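Local atomic coordinates of methanogen homoaconitase large subunit (Methanocaldococcus jannaschii, PDB entry 4KP2), a protein that forms the large subunit of a [4Fe-4S] hydro-lyase that interconverts (R)-homocitrate and homoisocitrate through cis-homoaconitate and acts on related cis-unsaturated tricarboxylic acids. Residues S329-A334 with L360-E365; Q317-S322 with C383-G388; E215-M220 with L226-M231; K336-R341 with S430-Y435; V128-F133 with D250-E255. All coordinates share one frame; numbering follows the deposited sequence.

Interaction 1. Residues S329-A334 with L360-E365; sequences SDLREA and LQALKE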
# COMPACT_ATOMS: atom_id res chain seq x y z
N SER A 329 1.26 -15.83 -12.51
CA SER A 329 2.08 -15.97 -13.71
C SER A 329 2.69 -14.64 -14.14
O SER A 329 3.81 -14.59 -14.63
CB SER A 329 1.26 -16.57 -14.85
OG SER A 329 0.14 -15.76 -15.15
N ASP A 330 1.93 -13.56 -13.95
CA ASP A 330 2.39 -12.23 -14.31
C ASP A 330 3.51 -11.76 -13.39
O ASP A 330 4.48 -11.15 -13.82
CB ASP A 330 1.23 -11.23 -14.28
CG ASP A 330 0.09 -11.64 -15.19
OD1 ASP A 330 0.16 -11.35 -16.41
OD2 ASP A 330 -0.89 -12.25 -14.70
N LEU A 331 3.36 -12.07 -12.10
CA LEU A 331 4.35 -11.67 -11.10
C LEU A 331 5.65 -12.44 -11.26
O LEU A 331 6.74 -11.86 -11.26
CB LEU A 331 3.79 -11.87 -9.69
CG LEU A 331 2.58 -11.02 -9.30
CD1 LEU A 331 2.13 -11.35 -7.89
CD2 LEU A 331 2.90 -9.54 -9.43
N ARG A 332 5.54 -13.76 -11.40
CA ARG A 332 6.71 -14.62 -11.55
C ARG A 332 7.51 -14.29 -12.80
O ARG A 332 8.74 -14.37 -12.81
CB ARG A 332 6.28 -16.09 -11.54
CG ARG A 332 7.38 -17.08 -11.90
CD ARG A 332 7.11 -18.44 -11.28
NE ARG A 332 5.70 -18.82 -11.38
CZ ARG A 332 5.19 -19.92 -10.85
NH1 ARG A 332 5.97 -20.77 -10.19
NH2 ARG A 332 3.90 -20.19 -10.98
N GLU A 333 6.80 -13.91 -13.87
CA GLU A 333 7.44 -13.51 -15.11
C GLU A 333 8.22 -12.21 -14.92
O GLU A 333 9.34 -12.06 -15.41
CB GLU A 333 6.40 -13.35 -16.22
CG GLU A 333 6.95 -12.79 -17.53
CD GLU A 333 7.78 -13.80 -18.30
OE1 GLU A 333 7.81 -14.98 -17.91
OE2 GLU A 333 8.40 -13.40 -19.31
N ALA A 334 7.61 -11.27 -14.21
CA ALA A 334 8.23 -9.97 -13.96
C ALA A 334 9.39 -10.11 -12.98
O ALA A 334 10.41 -9.43 -13.12
CB ALA A 334 7.20 -8.99 -13.42
N LEU A 360 -0.34 -14.64 -1.24
CA LEU A 360 0.20 -15.66 -0.35
C LEU A 360 1.12 -16.65 -1.06
O LEU A 360 2.22 -16.94 -0.59
CB LEU A 360 -0.93 -16.40 0.35
CG LEU A 360 -1.65 -15.62 1.45
CD1 LEU A 360 -2.82 -16.41 2.01
CD2 LEU A 360 -0.66 -15.27 2.55
N GLN A 361 0.66 -17.19 -2.19
CA GLN A 361 1.43 -18.19 -2.92
C GLN A 361 2.64 -17.58 -3.62
O GLN A 361 3.53 -18.30 -4.07
CB GLN A 361 0.54 -18.94 -3.91
CG GLN A 361 -0.15 -18.06 -4.93
CD GLN A 361 -1.23 -18.80 -5.69
OE1 GLN A 361 -1.52 -19.96 -5.40
NE2 GLN A 361 -1.83 -18.13 -6.66
N ALA A 362 2.67 -16.26 -3.72
CA ALA A 362 3.82 -15.56 -4.28
C ALA A 362 4.78 -15.17 -3.16
O ALA A 362 5.95 -14.86 -3.40
CB ALA A 362 3.38 -14.34 -5.06
N LEU A 363 4.27 -15.18 -1.93
CA LEU A 363 5.10 -14.93 -0.75
C LEU A 363 5.87 -16.19 -0.38
O LEU A 363 7.04 -16.13 -0.02
CB LEU A 363 4.23 -14.49 0.43
CG LEU A 363 3.76 -13.04 0.44
CD1 LEU A 363 2.64 -12.85 1.45
CD2 LEU A 363 4.92 -12.11 0.74
N LYS A 364 5.19 -17.33 -0.46
CA LYS A 364 5.79 -18.62 -0.14
C LYS A 364 6.75 -19.04 -1.25
O LYS A 364 7.50 -20.00 -1.10
CB LYS A 364 4.70 -19.67 0.04
CG LYS A 364 5.12 -20.87 0.88
CD LYS A 364 3.98 -21.86 1.02
CE LYS A 364 4.31 -22.95 2.03
NZ LYS A 364 4.47 -22.39 3.40
N GLU A 365 6.70 -18.31 -2.36
CA GLU A 365 7.57 -18.60 -3.50
C GLU A 365 8.73 -17.61 -3.53
O GLU A 365 9.66 -17.75 -4.33
CB GLU A 365 6.76 -18.53 -4.80
CG GLU A 365 7.43 -19.19 -5.99
CD GLU A 365 6.46 -19.41 -7.14
OE1 GLU A 365 5.24 -19.40 -6.90
OE2 GLU A 365 6.94 -19.61 -8.28

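Interaction 2. Residues Q317-S322 with C383-G388; sequences QVFIGS and CGPCLG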
# COMPACT_ATOMS: atom_id res chain seq x y z
N GLN A 317 7.60 5.98 -13.99
CA GLN A 317 6.91 5.08 -13.07
C GLN A 317 6.47 3.82 -13.80
O GLN A 317 6.13 3.85 -14.98
CB GLN A 317 5.71 5.79 -12.44
CG GLN A 317 5.01 4.98 -11.35
CD GLN A 317 3.83 5.71 -10.74
OE1 GLN A 317 3.97 6.38 -9.71
NE2 GLN A 317 2.67 5.59 -11.37
N VAL A 318 6.47 2.69 -13.09
CA VAL A 318 6.01 1.43 -13.65
C VAL A 318 5.07 0.72 -12.69
O VAL A 318 5.43 0.48 -11.54
CB VAL A 318 7.19 0.49 -13.99
CG1 VAL A 318 6.67 -0.86 -14.46
CG2 VAL A 318 8.09 1.11 -15.05
N PHE A 319 3.88 0.40 -13.16
CA PHE A 319 2.92 -0.33 -12.35
C PHE A 319 2.68 -1.74 -12.88
O PHE A 319 2.48 -1.94 -14.08
CB PHE A 319 1.59 0.42 -12.25
CG PHE A 319 0.50 -0.38 -11.60
CD1 PHE A 319 0.60 -0.78 -10.28
CD2 PHE A 319 -0.63 -0.74 -12.32
CE1 PHE A 319 -0.40 -1.52 -9.69
CE2 PHE A 319 -1.64 -1.48 -11.73
CZ PHE A 319 -1.52 -1.87 -10.41
N ILE A 320 2.71 -2.71 -11.98
CA ILE A 320 2.49 -4.11 -12.34
C ILE A 320 1.49 -4.76 -11.40
O ILE A 320 1.77 -4.94 -10.21
CB ILE A 320 3.79 -4.92 -12.30
CG1 ILE A 320 4.81 -4.37 -13.29
CG2 ILE A 320 3.51 -6.39 -12.59
CD1 ILE A 320 6.13 -5.11 -13.29
N GLY A 321 0.32 -5.10 -11.92
CA GLY A 321 -0.64 -5.86 -11.14
C GLY A 321 -2.06 -5.33 -11.11
O GLY A 321 -2.52 -4.81 -10.09
N SER A 322 -2.77 -5.46 -12.23
CA SER A 322 -4.19 -5.14 -12.27
C SER A 322 -4.98 -6.41 -12.53
O SER A 322 -4.45 -7.51 -12.37
CB SER A 322 -4.47 -4.11 -13.36
OG SER A 322 -4.15 -4.61 -14.64
N CYS A 383 -6.72 -2.52 -7.08
CA CYS A 383 -6.45 -1.90 -8.37
C CYS A 383 -6.16 -0.41 -8.23
O CYS A 383 -7.08 0.40 -8.07
CB CYS A 383 -7.62 -2.14 -9.33
SG CYS A 383 -9.26 -1.79 -8.65
N GLY A 384 -4.88 -0.06 -8.30
CA GLY A 384 -4.47 1.33 -8.18
C GLY A 384 -3.04 1.53 -8.66
O GLY A 384 -2.20 0.65 -8.49
N PRO A 385 -2.75 2.70 -9.25
CA PRO A 385 -3.72 3.79 -9.46
C PRO A 385 -4.60 3.58 -10.68
O PRO A 385 -4.10 3.34 -11.78
CB PRO A 385 -2.82 5.01 -9.66
CG PRO A 385 -1.58 4.45 -10.27
CD PRO A 385 -1.39 3.09 -9.66
N CYS A 386 -5.91 3.67 -10.48
CA CYS A 386 -6.87 3.54 -11.57
C CYS A 386 -7.98 4.56 -11.40
O CYS A 386 -8.61 4.64 -10.34
CB CYS A 386 -7.45 2.12 -11.61
SG CYS A 386 -6.24 0.83 -11.98
N LEU A 387 -8.22 5.35 -12.45
CA LEU A 387 -9.21 6.43 -12.43
C LEU A 387 -8.92 7.44 -11.32
O LEU A 387 -9.83 8.06 -10.79
CB LEU A 387 -10.63 5.87 -12.28
CG LEU A 387 -11.06 4.75 -13.22
CD1 LEU A 387 -12.53 4.42 -13.03
CD2 LEU A 387 -10.77 5.11 -14.67
N GLY A 388 -7.64 7.59 -10.99
CA GLY A 388 -7.24 8.46 -9.90
C GLY A 388 -7.69 7.91 -8.56
O GLY A 388 -8.35 8.60 -7.78

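Interaction 3. Residues E215-M220 with L226-M231; sequences EVVKNM and LTLCNM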
# COMPACT_ATOMS: atom_id res chain seq x y z
N GLU A 215 -6.16 -21.93 -32.31
CA GLU A 215 -5.21 -22.80 -31.64
C GLU A 215 -4.49 -22.12 -30.47
O GLU A 215 -4.14 -22.77 -29.49
CB GLU A 215 -4.18 -23.34 -32.65
CG GLU A 215 -3.46 -22.25 -33.42
CD GLU A 215 -2.67 -22.80 -34.60
OE1 GLU A 215 -1.90 -22.04 -35.21
OE2 GLU A 215 -2.82 -24.00 -34.90
N VAL A 216 -4.30 -20.81 -30.58
CA VAL A 216 -3.62 -20.05 -29.54
C VAL A 216 -4.50 -19.93 -28.30
O VAL A 216 -4.05 -20.19 -27.18
CB VAL A 216 -3.22 -18.64 -30.03
CG1 VAL A 216 -2.57 -17.86 -28.90
CG2 VAL A 216 -2.30 -18.74 -31.22
N VAL A 217 -5.75 -19.53 -28.50
CA VAL A 217 -6.70 -19.39 -27.41
C VAL A 217 -6.98 -20.75 -26.77
O VAL A 217 -7.13 -20.87 -25.56
CB VAL A 217 -8.03 -18.76 -27.89
CG1 VAL A 217 -9.01 -18.63 -26.73
CG2 VAL A 217 -7.77 -17.41 -28.52
N LYS A 218 -7.04 -21.78 -27.61
CA LYS A 218 -7.29 -23.14 -27.15
C LYS A 218 -6.14 -23.65 -26.28
O LYS A 218 -6.34 -24.46 -25.38
CB LYS A 218 -7.49 -24.08 -28.35
CG LYS A 218 -7.90 -25.49 -27.98
CD LYS A 218 -9.31 -25.53 -27.40
CE LYS A 218 -9.75 -26.96 -27.14
NZ LYS A 218 -11.16 -27.03 -26.65
N ASN A 219 -4.93 -23.17 -26.56
CA ASN A 219 -3.75 -23.59 -25.81
C ASN A 219 -3.44 -22.68 -24.63
O ASN A 219 -2.59 -22.99 -23.80
CB ASN A 219 -2.53 -23.68 -26.73
CG ASN A 219 -2.64 -24.82 -27.72
OD1 ASN A 219 -3.15 -25.89 -27.40
ND2 ASN A 219 -2.15 -24.60 -28.94
N MET A 220 -4.15 -21.56 -24.55
CA MET A 220 -3.98 -20.62 -23.45
C MET A 220 -4.45 -21.21 -22.13
O MET A 220 -5.41 -21.96 -22.08
CB MET A 220 -4.77 -19.33 -23.71
CG MET A 220 -4.02 -18.27 -24.49
SD MET A 220 -4.93 -16.72 -24.44
CE MET A 220 -3.89 -15.68 -25.46
N LEU A 226 -8.33 -14.81 -19.35
CA LEU A 226 -8.83 -13.71 -18.53
C LEU A 226 -8.39 -12.37 -19.10
O LEU A 226 -9.14 -11.39 -19.06
CB LEU A 226 -8.34 -13.85 -17.09
CG LEU A 226 -9.35 -14.37 -16.06
CD1 LEU A 226 -9.89 -15.73 -16.46
CD2 LEU A 226 -8.71 -14.43 -14.68
N THR A 227 -7.18 -12.33 -19.63
CA THR A 227 -6.62 -11.11 -20.20
C THR A 227 -7.34 -10.70 -21.48
O THR A 227 -7.65 -9.53 -21.69
CB THR A 227 -5.12 -11.26 -20.49
OG1 THR A 227 -4.43 -11.61 -19.28
CG2 THR A 227 -4.54 -9.97 -21.05
N LEU A 228 -7.61 -11.68 -22.33
CA LEU A 228 -8.27 -11.43 -23.61
C LEU A 228 -9.69 -10.91 -23.44
O LEU A 228 -10.12 -10.01 -24.16
CB LEU A 228 -8.28 -12.70 -24.47
CG LEU A 228 -7.21 -12.79 -25.56
CD1 LEU A 228 -5.82 -12.59 -24.98
CD2 LEU A 228 -7.31 -14.12 -26.29
N CYS A 229 -10.42 -11.47 -22.48
CA CYS A 229 -11.80 -11.07 -22.23
C CYS A 229 -11.88 -9.77 -21.43
O CYS A 229 -12.91 -9.11 -21.42
CB CYS A 229 -12.56 -12.18 -21.51
SG CYS A 229 -12.73 -13.71 -22.46
N ASN A 230 -10.79 -9.42 -20.76
CA ASN A 230 -10.75 -8.22 -19.94
C ASN A 230 -10.71 -6.95 -20.78
O ASN A 230 -11.31 -5.93 -20.41
CB ASN A 230 -9.54 -8.25 -19.00
CG ASN A 230 -9.49 -7.05 -18.07
OD1 ASN A 230 -9.03 -5.97 -18.45
ND2 ASN A 230 -9.98 -7.23 -16.85
N MET A 231 -10.02 -7.01 -21.91
CA MET A 231 -9.84 -5.84 -22.77
C MET A 231 -10.91 -5.78 -23.85
O MET A 231 -10.68 -5.21 -24.92
CB MET A 231 -8.46 -5.87 -23.41
CG MET A 231 -7.32 -6.13 -22.44
SD MET A 231 -6.34 -4.66 -22.11
CE MET A 231 -5.85 -4.21 -23.78

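Interaction 4. Residues K336-R341 with S430-Y435; sequences KYLKGR and SAVKGY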
# COMPACT_ATOMS: atom_id res chain seq x y z
N LYS A 336 11.26 -12.62 -12.73
CA LYS A 336 12.32 -13.28 -13.47
C LYS A 336 13.32 -12.27 -14.04
O LYS A 336 14.53 -12.47 -13.96
CB LYS A 336 11.73 -14.13 -14.60
CG LYS A 336 12.76 -14.69 -15.57
CD LYS A 336 12.08 -15.51 -16.65
CE LYS A 336 13.07 -15.97 -17.70
NZ LYS A 336 12.41 -16.82 -18.73
N TYR A 337 12.80 -11.19 -14.62
CA TYR A 337 13.65 -10.15 -15.19
C TYR A 337 14.07 -9.13 -14.13
O TYR A 337 14.95 -8.30 -14.37
CB TYR A 337 12.94 -9.45 -16.34
CG TYR A 337 12.82 -10.30 -17.59
CD1 TYR A 337 13.83 -10.31 -18.54
CD2 TYR A 337 11.70 -11.08 -17.82
CE1 TYR A 337 13.73 -11.08 -19.68
CE2 TYR A 337 11.59 -11.86 -18.96
CZ TYR A 337 12.60 -11.85 -19.89
OH TYR A 337 12.50 -12.62 -21.02
N LEU A 338 13.43 -9.19 -12.97
CA LEU A 338 13.74 -8.27 -11.88
C LEU A 338 14.64 -8.96 -10.86
O LEU A 338 15.03 -8.36 -9.86
CB LEU A 338 12.45 -7.81 -11.20
CG LEU A 338 12.38 -6.34 -10.78
CD1 LEU A 338 12.21 -5.45 -11.99
CD2 LEU A 338 11.26 -6.13 -9.78
N LYS A 339 14.95 -10.22 -11.13
CA LYS A 339 15.74 -11.03 -10.22
C LYS A 339 17.20 -10.60 -10.21
O LYS A 339 17.87 -10.61 -11.25
CB LYS A 339 15.62 -12.51 -10.61
CG LYS A 339 15.72 -13.48 -9.45
CD LYS A 339 14.97 -14.76 -9.77
CE LYS A 339 15.41 -15.35 -11.10
NZ LYS A 339 14.58 -16.52 -11.50
N GLY A 340 17.69 -10.22 -9.04
CA GLY A 340 19.08 -9.84 -8.88
C GLY A 340 19.36 -8.38 -9.18
O GLY A 340 20.33 -7.81 -8.69
N ARG A 341 18.50 -7.77 -9.99
CA ARG A 341 18.69 -6.38 -10.39
C ARG A 341 17.97 -5.42 -9.45
O ARG A 341 17.25 -5.84 -8.55
CB ARG A 341 18.18 -6.18 -11.82
CG ARG A 341 18.85 -7.07 -12.85
CD ARG A 341 20.31 -6.70 -13.04
NE ARG A 341 20.47 -5.33 -13.53
CZ ARG A 341 20.45 -5.00 -14.82
NH1 ARG A 341 20.27 -5.93 -15.75
NH2 ARG A 341 20.60 -3.73 -15.17
N SER A 430 11.67 -2.59 -18.31
CA SER A 430 11.71 -1.14 -18.46
C SER A 430 11.92 -0.44 -17.12
O SER A 430 12.47 0.66 -17.07
CB SER A 430 10.43 -0.63 -19.12
OG SER A 430 10.23 -1.25 -20.38
N ALA A 431 11.49 -1.09 -16.04
CA ALA A 431 11.70 -0.56 -14.70
C ALA A 431 13.17 -0.69 -14.30
O ALA A 431 13.68 0.09 -13.51
CB ALA A 431 10.81 -1.29 -13.70
N VAL A 432 13.83 -1.70 -14.86
CA VAL A 432 15.25 -1.94 -14.58
C VAL A 432 16.13 -0.93 -15.31
O VAL A 432 17.03 -0.34 -14.71
CB VAL A 432 15.66 -3.36 -15.00
CG1 VAL A 432 17.17 -3.53 -14.89
CG2 VAL A 432 14.95 -4.40 -14.15
N LYS A 433 15.86 -0.73 -16.60
CA LYS A 433 16.71 0.11 -17.43
C LYS A 433 16.25 1.57 -17.47
O LYS A 433 16.96 2.44 -17.97
CB LYS A 433 16.79 -0.45 -18.85
CG LYS A 433 17.26 -1.90 -18.90
CD LYS A 433 17.59 -2.33 -20.32
CE LYS A 433 18.78 -1.56 -20.86
NZ LYS A 433 19.09 -1.95 -22.26
N GLY A 434 15.06 1.83 -16.94
CA GLY A 434 14.56 3.19 -16.83
C GLY A 434 13.88 3.71 -18.08
O GLY A 434 13.46 4.87 -18.13
N TYR A 435 13.78 2.86 -19.10
CA TYR A 435 13.10 3.24 -20.33
C TYR A 435 12.44 2.04 -20.99
O TYR A 435 12.84 0.90 -20.75
CB TYR A 435 14.08 3.91 -21.31
CG TYR A 435 15.18 3.01 -21.82
CD1 TYR A 435 16.35 2.83 -21.10
CD2 TYR A 435 15.05 2.34 -23.03
CE1 TYR A 435 17.36 2.00 -21.56
CE2 TYR A 435 16.05 1.52 -23.50
CZ TYR A 435 17.20 1.35 -22.77
OH TYR A 435 18.20 0.53 -23.24

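Interaction 5. Residues V128-F133 with D250-E255; sequences VLPNMF and DYLKKE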
# COMPACT_ATOMS: atom_id res chain seq x y z
N VAL A 128 -17.49 -17.54 -10.47
CA VAL A 128 -17.92 -17.63 -11.86
C VAL A 128 -17.85 -19.04 -12.46
O VAL A 128 -16.77 -19.60 -12.64
CB VAL A 128 -17.12 -16.68 -12.77
CG1 VAL A 128 -17.56 -16.83 -14.21
CG2 VAL A 128 -17.29 -15.24 -12.30
N LEU A 129 -19.02 -19.59 -12.77
CA LEU A 129 -19.12 -20.88 -13.45
C LEU A 129 -19.50 -20.66 -14.91
O LEU A 129 -20.10 -19.64 -15.25
CB LEU A 129 -20.16 -21.77 -12.76
CG LEU A 129 -19.78 -22.38 -11.42
CD1 LEU A 129 -20.93 -23.20 -10.86
CD2 LEU A 129 -18.53 -23.23 -11.56
N PRO A 130 -19.15 -21.62 -15.78
CA PRO A 130 -19.51 -21.54 -17.20
C PRO A 130 -21.02 -21.44 -17.41
O PRO A 130 -21.80 -21.83 -16.53
CB PRO A 130 -18.99 -22.87 -17.76
CG PRO A 130 -17.84 -23.20 -16.89
CD PRO A 130 -18.24 -22.75 -15.51
N ASN A 131 -21.42 -20.91 -18.56
CA ASN A 131 -22.83 -20.75 -18.95
C ASN A 131 -23.63 -19.77 -18.09
O ASN A 131 -24.83 -19.58 -18.30
CB ASN A 131 -23.54 -22.11 -19.01
CG ASN A 131 -22.82 -23.10 -19.90
OD1 ASN A 131 -22.09 -22.72 -20.82
ND2 ASN A 131 -23.01 -24.39 -19.62
N MET A 132 -22.97 -19.14 -17.12
CA MET A 132 -23.63 -18.19 -16.24
C MET A 132 -23.97 -16.88 -16.94
O MET A 132 -23.50 -16.61 -18.05
CB MET A 132 -22.75 -17.87 -15.02
CG MET A 132 -22.94 -18.80 -13.84
SD MET A 132 -22.08 -18.17 -12.38
CE MET A 132 -22.51 -19.40 -11.16
N PHE A 133 -24.80 -16.07 -16.28
CA PHE A 133 -25.01 -14.69 -16.68
C PHE A 133 -24.50 -13.81 -15.55
O PHE A 133 -25.16 -13.65 -14.53
CB PHE A 133 -26.49 -14.41 -16.94
CG PHE A 133 -26.77 -13.00 -17.37
CD1 PHE A 133 -26.70 -12.64 -18.71
CD2 PHE A 133 -27.11 -12.04 -16.44
CE1 PHE A 133 -26.96 -11.34 -19.10
CE2 PHE A 133 -27.36 -10.73 -16.83
CZ PHE A 133 -27.29 -10.39 -18.16
N ASP A 250 -9.91 -27.37 -15.29
CA ASP A 250 -8.71 -27.59 -14.48
C ASP A 250 -8.48 -26.43 -13.52
O ASP A 250 -8.00 -26.62 -12.41
CB ASP A 250 -7.49 -27.80 -15.37
CG ASP A 250 -7.55 -29.09 -16.16
OD1 ASP A 250 -8.20 -30.05 -15.69
OD2 ASP A 250 -6.96 -29.15 -17.26
N TYR A 251 -8.82 -25.23 -13.97
CA TYR A 251 -8.69 -24.03 -13.15
C TYR A 251 -9.71 -24.05 -12.01
O TYR A 251 -9.44 -23.54 -10.93
CB TYR A 251 -8.88 -22.78 -14.01
CG TYR A 251 -8.87 -21.48 -13.23
CD1 TYR A 251 -7.68 -20.88 -12.87
CD2 TYR A 251 -10.06 -20.86 -12.88
CE1 TYR A 251 -7.67 -19.69 -12.16
CE2 TYR A 251 -10.06 -19.67 -12.17
CZ TYR A 251 -8.86 -19.09 -11.82
OH TYR A 251 -8.86 -17.91 -11.11
N LEU A 252 -10.87 -24.64 -12.28
CA LEU A 252 -11.92 -24.72 -11.28
C LEU A 252 -11.63 -25.81 -10.25
O LEU A 252 -12.31 -25.92 -9.23
CB LEU A 252 -13.28 -24.97 -11.94
CG LEU A 252 -13.71 -23.91 -12.97
CD1 LEU A 252 -15.07 -24.25 -13.55
CD2 LEU A 252 -13.71 -22.53 -12.34
N LYS A 253 -10.60 -26.61 -10.52
CA LYS A 253 -10.17 -27.64 -9.59
C LYS A 253 -9.11 -27.08 -8.65
O LYS A 253 -9.11 -27.36 -7.44
CB LYS A 253 -9.60 -28.85 -10.33
CG LYS A 253 -10.63 -29.62 -11.14
CD LYS A 253 -10.08 -30.97 -11.56
CE LYS A 253 -8.77 -30.82 -12.33
NZ LYS A 253 -8.18 -32.14 -12.68
N LYS A 254 -8.19 -26.30 -9.20
CA LYS A 254 -7.07 -25.74 -8.45
C LYS A 254 -7.52 -24.65 -7.48
O LYS A 254 -6.92 -24.47 -6.42
CB LYS A 254 -6.02 -25.22 -9.43
CG LYS A 254 -5.02 -24.24 -8.86
CD LYS A 254 -3.96 -23.88 -9.89
CE LYS A 254 -3.25 -22.59 -9.53
NZ LYS A 254 -4.16 -21.41 -9.63
N GLU A 255 -8.58 -23.94 -7.84
CA GLU A 255 -9.01 -22.77 -7.07
C GLU A 255 -10.10 -23.04 -6.03
O GLU A 255 -9.88 -22.86 -4.84
CB GLU A 255 -9.46 -21.65 -8.02
CG GLU A 255 -8.38 -21.17 -8.98
CD GLU A 255 -7.27 -20.42 -8.27
OE1 GLU A 255 -7.50 -19.91 -7.16
OE2 GLU A 255 -6.15 -20.33 -8.83

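Interaction 1. Residues S329-A334 with L360-E365
Leu331 and Ala362 mark the closest backbone approach of two helical segments, with 7.9 Å between their CA atoms. Segment 329-334 is helical throughout, whereas 360-365 begins on helix 356-363. At that spacing the backbones do not touch, and side chains bridge the gap in two layers. In the buried layer Leu331 and Ala362 both leave their backbones facing the opposing segment, and Leu331 CD1 meets Ala362 CB at 4.3 Å, a light apolar touch. The exposed layer is ionic. Arg332 starts with CG anti to the backbone N (chi1 171°) and bends at chi3 (41°), while Glu365 runs extended beyond CG, and the two chains meet at roughly a right angle. Arg332 NH1 and Glu365 OE2 form a salt bridge; its modelled length of 2.4 Å is too short to be trusted in detail. The carboxylate and guanidinium planes stand 70° apart, which rules out a flat two-pronged pairing. Glu365 OE1 instead lies over one guanidinium face, near its rim, 3.6 Å from Arg332 NH1. Helix 367-374 packs on both members of the apolar pair, Phe371 on Leu331 and Ile368 on Ala362. Helix 424-433 touches Ala334 through Ala428, and Ile368 of the second subunit packs on Leu363, so helix 356-363 lies at the subunit interface.

Interaction 2. Residues Q317-S322 with C383-G388
The ring of Phe319 lies under the carbonyl oxygen of Gly384, which sits over one face and nearer one side of the ring: Gly384 O is 3.1 Å from Phe319 CE1 and 3.2 Å from Phe319 CZ. Those two distances, against 3.9 Å from the same oxygen to Phe319 CE2, fix the offset. On that face too, Pro385 CD comes to 4.4 Å from Phe319 CD1. The opposite face is backed by the backbone N of Gly321. With CG anti to its own N (chi1 171°), Phe319 reaches from strand 317-320 toward the 383-388 loop. The peptide bond between Gly384 and Pro385 is cis, and this bend sets the carbonyl and the proline ring side by side above the phenyl group. All three touching residues are buried. Cys383 and Cys386 flank this Gly-Pro pair, their SG atoms 5.2 Å apart. Both are predicted ligands of the [4Fe-4S] cluster, as is Cys323 just beyond the strand, consistent with the Cys-X-X-Cys cluster-binding loop of the aconitase family resting on a central strand of a parallel sheet.

Interaction 3. Residues E215-M220 with L226-M231
Val217 and Met220 meet Leu228 in the packing of two consecutive helices, 215-219 and 222-230, joined by a very short connection. The nearest CA pair, Val217 and Leu228, is 9.0 Å apart, so the junction is made by side-chain ends alone. Leu228 leaves its helix toward the first segment and offers both methyls. Its CD1 lies 3.7 Å from Met220 CE, and that same terminal methyl is 3.8 Å from Leu228 CD2. Met220 gets there as a straightened chain (chi2 -169°, chi3 -178°), which carries its sulphur along as well: Met220 SD is 4.0 Å from Leu228 CD2. From within the helix, Val217 uses one branch, CG2, at 4.0 Å from Leu228 CD2. Both partners meet Leu228 at a slant, and Leu228 CD2 is thereby touched by both. The contact is wholly apolar and buried. Around it, Ile180 of strand 167-180 packs on Val217 and Leu228, Ile242 of strand 239-242 packs on Val217, and helix 189-200 contributes Ile192 against Met220 and Val193 against Leu228.

Interaction 4. Residues K336-R341 with S430-Y435
Val432 sends its two methyls to different parts of segment 336-341. With CG1 anti to its backbone N (chi1 172°), the valine presents that methyl to Arg341 and turns CG2 to Leu338. Val432 CG1 lies over one face of the Arg341 guanidinium, displaced toward the rim: it is 3.4 Å from Arg341 NH2 and 3.6 Å from Arg341 CZ. The arginine chain crosses the valine at about a right angle. Two successive bends, chi2 -68° and chi3 -62°, fold its end back so that a face rather than an N-H is turned to the methyl, and the stem contributes too, Arg341 CB being 4.2 Å from Val432 CG1. The second branch runs antiparallel to its partner: Leu338 and Val432 slide past each other, with Leu338 CD1 3.6 Å from Val432 CG2. That methyl also faces the backbone, at 3.9 Å from Tyr337 O. Helix 424-433 ends just beyond, where Gly434 takes positive phi and Lys433 NZ donates to Tyr435 OH. Leu338 continues inward to Phe371 and Ala374 of helix 367-374. Arg341 is exposed and touches a crystal neighbour, so its modelled conformation may partly reflect packing. The chemistry is thus graded: aliphatic against aliphatic on the buried side, and at the surface a guanidinium face over a methyl, a contact that uses none of the arginine's in-plane N-H groups.

Interaction 5. Residues V128-F133 with D250-E255
Leu252 reaches from helix 246-254 into the 128-133 loop, and its atoms can be followed outward. CB points toward the loop but stays, like CG, more than 4.5 Å from it; chi1 of -58° places CG anti to the carbonyl carbon, and from there the two methyls diverge. CD1 does most of the work, lying 4.0 Å from Pro130 CD and 4.1 Å from Leu129 CD2, so it meets Pro130 end-on at CD and lies against a leucine methyl. CD2 is turned to the backbone instead, 4.2 Å from Val128 O, an oxygen that accepts a hydrogen bond from Arg256. Leu129 meets Leu252 at a slant, its chain lying across the other. The receiving surface is shaped by a type II beta turn from Leu129 to Met132, with Asn131 at positive phi (66°) as its third residue. A weak bond from Leu129 N to Met132 SD, 3.4 Å long and nearly straight at 167°, spans the same turn. Leu266 of helix 260-267 packs on both leucines. This is the turn between helix 119-126 and strand 133-136 of a parallel alpha/beta sheet, the entry to a strand, packed against a helix that follows more than a hundred residues later.

How the interactions relate
Interactions 1, 2 and 4 share one alpha/beta unit: helix 328-338 serves both 1 and 4, and strand 317-320 of interaction 2 touches each, through Ile320 CD1 on Ala334 CB (4.0 Å) and Val318 CG2 on Ala431 CB (3.9 Å). Interactions 3 and 5 lie in the earlier part of the chain, with centres 15 Å apart and no touch. Chemistry follows depth. Interactions 2 and 3 are fully buried, the former pairing a ring with a carbonyl beside predicted cluster ligands, the latter apolar, with a methionine thioether among aliphatic groups. Interactions 1 and 4 add an arginine at the surface to an apolar base, one pairing with a carboxylate and the other lying over a methyl. Interaction 5 is partly buried, without charge across it.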